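Local coordinates for protein inositol 2-dehydrogenase/D-chiro-inositol 3-dehydrogenase (Lactobacillus casei, PDB 4MIY) that oxidises myo-inositol and D-chiro-inositol to their keto forms, using NAD as the hydride acceptor, at residues Q193-R198 and P211-L216. Numbering follows the deposited sequence.
Sequences QITYPR and PQLATL. With SO4 (sulfate ion), chain J.
Q193 and T195 pair antiparallel with T215 and L213 through four backbone hydrogen bonds; the bond from T215 N to Q193 O is 2.8 Å long. Between these two hydrogen-bonded pairs, I194 and A214 form a non-hydrogen-bonded pair, with CA atoms 4.6 Å apart. On their face, I194 CD1 packs on A214 CB at 3.7 Å. I194 and A214 also touch helix 168-185. Q212 lies beside Y196, both side chains pointing the same way. The amide plane is turned 84° from the ring. Q212 OE1 sits at the ring edge, in the ring plane, 3.8 Å from Y196 CE1. Q321 NE2 donates to Q212 OE1, and Y196 OH bonds Q321 O. Q212 NE2 bonds H209 O. On the other face, T195 OG1 stands between the backbone N and the carbonyl carbon (chi1 51°), where it meets L213 CB at 3.4 Å. One water joins T195 OG1, L213 O and T215 OG1. Past the strand end, P197 CG rests on L213 CD1 at 3.8 Å. A second water donates to P197 O and P211 O. P197 and L213 also pack on V223 of the second subunit. R198 NH1 and NH2 hydrogen-bond a sulfate, probably from the crystallisation liquor, which K220 of that subunit also binds. This is an antiparallel strand pair in the mixed sheet of the C-terminal alpha/beta domain, at a subunit interface, consistent with the Gfo/Idh/MocA family.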
loop_
_atom_site.group_PDB
_atom_site.type_symbol
_atom_site.label_atom_id
_atom_site.label_comp_id
_atom_site.label_asym_id
_atom_site.label_seq_id
_atom_site.Cartn_x
_atom_site.Cartn_y
_atom_site.Cartn_z
ATOM N N GLN A 193 -2.252 -28.634 -16.339
ATOM C CA GLN A 193 -1.018 -28.642 -17.118
ATOM C C GLN A 193 0.095 -28.001 -16.322
ATOM O O GLN A 193 -0.066 -26.928 -15.813
ATOM C CB GLN A 193 -1.199 -27.925 -18.449
ATOM C CG GLN A 193 0.034 -27.949 -19.320
ATOM C CD GLN A 193 -0.105 -27.234 -20.639
ATOM O OE1 GLN A 193 -0.849 -26.306 -20.788
ATOM N NE2 GLN A 193 0.625 -27.697 -21.614
ATOM N N ILE A 194 1.195 -28.719 -16.175
ATOM C CA ILE A 194 2.394 -28.247 -15.534
ATOM C C ILE A 194 3.448 -27.942 -16.582
ATOM O O ILE A 194 3.766 -28.774 -17.360
ATOM C CB ILE A 194 2.969 -29.310 -14.652
ATOM C CG1 ILE A 194 1.908 -29.784 -13.672
ATOM C CG2 ILE A 194 4.131 -28.783 -13.923
ATOM C CD1 ILE A 194 1.540 -28.781 -12.632
ATOM N N THR A 195 3.951 -26.726 -16.597
ATOM C CA THR A 195 5.030 -26.357 -17.472
ATOM C C THR A 195 6.237 -25.848 -16.679
ATOM O O THR A 195 6.106 -25.372 -15.579
ATOM C CB THR A 195 4.624 -25.281 -18.462
ATOM O OG1 THR A 195 4.027 -24.219 -17.775
ATOM C CG2 THR A 195 3.682 -25.784 -19.440
ATOM N N TYR A 196 7.403 -25.972 -17.282
ATOM C CA TYR A 196 8.652 -25.651 -16.672
ATOM C C TYR A 196 9.327 -24.487 -17.363
ATOM O O TYR A 196 9.777 -24.606 -18.461
ATOM C CB TYR A 196 9.583 -26.839 -16.745
ATOM C CG TYR A 196 9.100 -28.118 -16.112
ATOM C CD1 TYR A 196 8.436 -28.129 -14.931
ATOM C CD2 TYR A 196 9.397 -29.325 -16.673
ATOM C CE1 TYR A 196 8.044 -29.275 -14.356
ATOM C CE2 TYR A 196 8.999 -30.483 -16.096
ATOM C CZ TYR A 196 8.322 -30.458 -14.935
ATOM O OH TYR A 196 7.920 -31.590 -14.328
ATOM N N PRO A 197 9.373 -23.331 -16.695
ATOM C CA PRO A 197 10.209 -22.222 -17.150
ATOM C C PRO A 197 11.657 -22.605 -16.991
ATOM O O PRO A 197 11.941 -23.698 -16.583
ATOM C CB PRO A 197 9.885 -21.110 -16.187
ATOM C CG PRO A 197 8.697 -21.566 -15.430
ATOM C CD PRO A 197 8.644 -23.006 -15.466
ATOM N N ARG A 198 12.559 -21.712 -17.319
ATOM C CA ARG A 198 13.933 -22.015 -17.095
ATOM C C ARG A 198 14.205 -22.358 -15.646
ATOM O O ARG A 198 13.624 -21.818 -14.728
ATOM C CB ARG A 198 14.817 -20.867 -17.499
ATOM C CG ARG A 198 14.591 -19.648 -16.722
ATOM C CD ARG A 198 15.393 -18.437 -17.208
ATOM N NE ARG A 198 16.828 -18.506 -17.081
ATOM C CZ ARG A 198 17.630 -17.485 -17.313
ATOM N NH1 ARG A 198 17.153 -16.303 -17.645
ATOM N NH2 ARG A 198 18.902 -17.619 -17.216
ATOM N N PRO A 211 11.243 -22.878 -11.103
ATOM C CA PRO A 211 9.842 -22.908 -10.726
ATOM C C PRO A 211 8.988 -23.812 -11.566
ATOM O O PRO A 211 9.479 -24.373 -12.485
ATOM C CB PRO A 211 9.423 -21.441 -10.884
ATOM C CG PRO A 211 10.285 -20.909 -11.794
ATOM C CD PRO A 211 11.616 -21.576 -11.608
ATOM N N GLN A 212 7.720 -23.945 -11.217
ATOM C CA GLN A 212 6.748 -24.670 -12.013
ATOM C C GLN A 212 5.515 -23.809 -12.212
ATOM O O GLN A 212 5.149 -23.067 -11.335
ATOM C CB GLN A 212 6.364 -26.010 -11.383
ATOM C CG GLN A 212 7.535 -26.919 -11.235
ATOM C CD GLN A 212 7.215 -28.307 -10.801
ATOM O OE1 GLN A 212 6.164 -28.814 -11.040
ATOM N NE2 GLN A 212 8.164 -28.924 -10.166
ATOM N N LEU A 213 4.916 -23.893 -13.374
ATOM C CA LEU A 213 3.696 -23.192 -13.648
ATOM C C LEU A 213 2.586 -24.200 -13.798
ATOM O O LEU A 213 2.716 -25.111 -14.567
ATOM C CB LEU A 213 3.835 -22.397 -14.912
ATOM C CG LEU A 213 4.871 -21.266 -14.881
ATOM C CD1 LEU A 213 5.114 -20.724 -16.241
ATOM C CD2 LEU A 213 4.418 -20.168 -13.969
ATOM N N ALA A 214 1.515 -24.038 -13.029
ATOM C CA ALA A 214 0.367 -24.917 -13.087
ATOM C C ALA A 214 -0.828 -24.180 -13.629
ATOM O O ALA A 214 -1.183 -23.158 -13.114
ATOM C CB ALA A 214 0.059 -25.465 -11.720
ATOM N N THR A 215 -1.406 -24.696 -14.690
ATOM C CA THR A 215 -2.607 -24.150 -15.255
ATOM C C THR A 215 -3.753 -25.140 -15.116
ATOM O O THR A 215 -3.657 -26.259 -15.536
ATOM C CB THR A 215 -2.449 -23.773 -16.726
ATOM O OG1 THR A 215 -1.399 -22.824 -16.870
ATOM C CG2 THR A 215 -3.676 -23.184 -17.243
ATOM N N LEU A 216 -4.823 -24.708 -14.499
ATOM C CA LEU A 216 -5.989 -25.538 -14.342
ATOM C C LEU A 216 -7.162 -24.890 -15.029
ATOM O O LEU A 216 -7.251 -23.701 -15.071
ATOM C CB LEU A 216 -6.340 -25.734 -12.872
ATOM C CG LEU A 216 -5.397 -26.482 -11.959
ATOM C CD1 LEU A 216 -4.232 -25.649 -11.577
ATOM C CD2 LEU A 216 -6.124 -26.858 -10.735
HETATM S S SO4 J . 20.247 -14.006 -17.444
HETATM O O1 SO4 J . 18.883 -14.067 -17.804
HETATM O O2 SO4 J . 20.753 -15.330 -17.301
HETATM O O3 SO4 J . 20.369 -13.290 -16.223
HETATM O O4 SO4 J . 20.939 -13.287 -18.450
HETATM O O HOH W 1 1.226 -24.487 -17.128
HETATM O O HOH W 2 11.502 -25.000 -14.185
#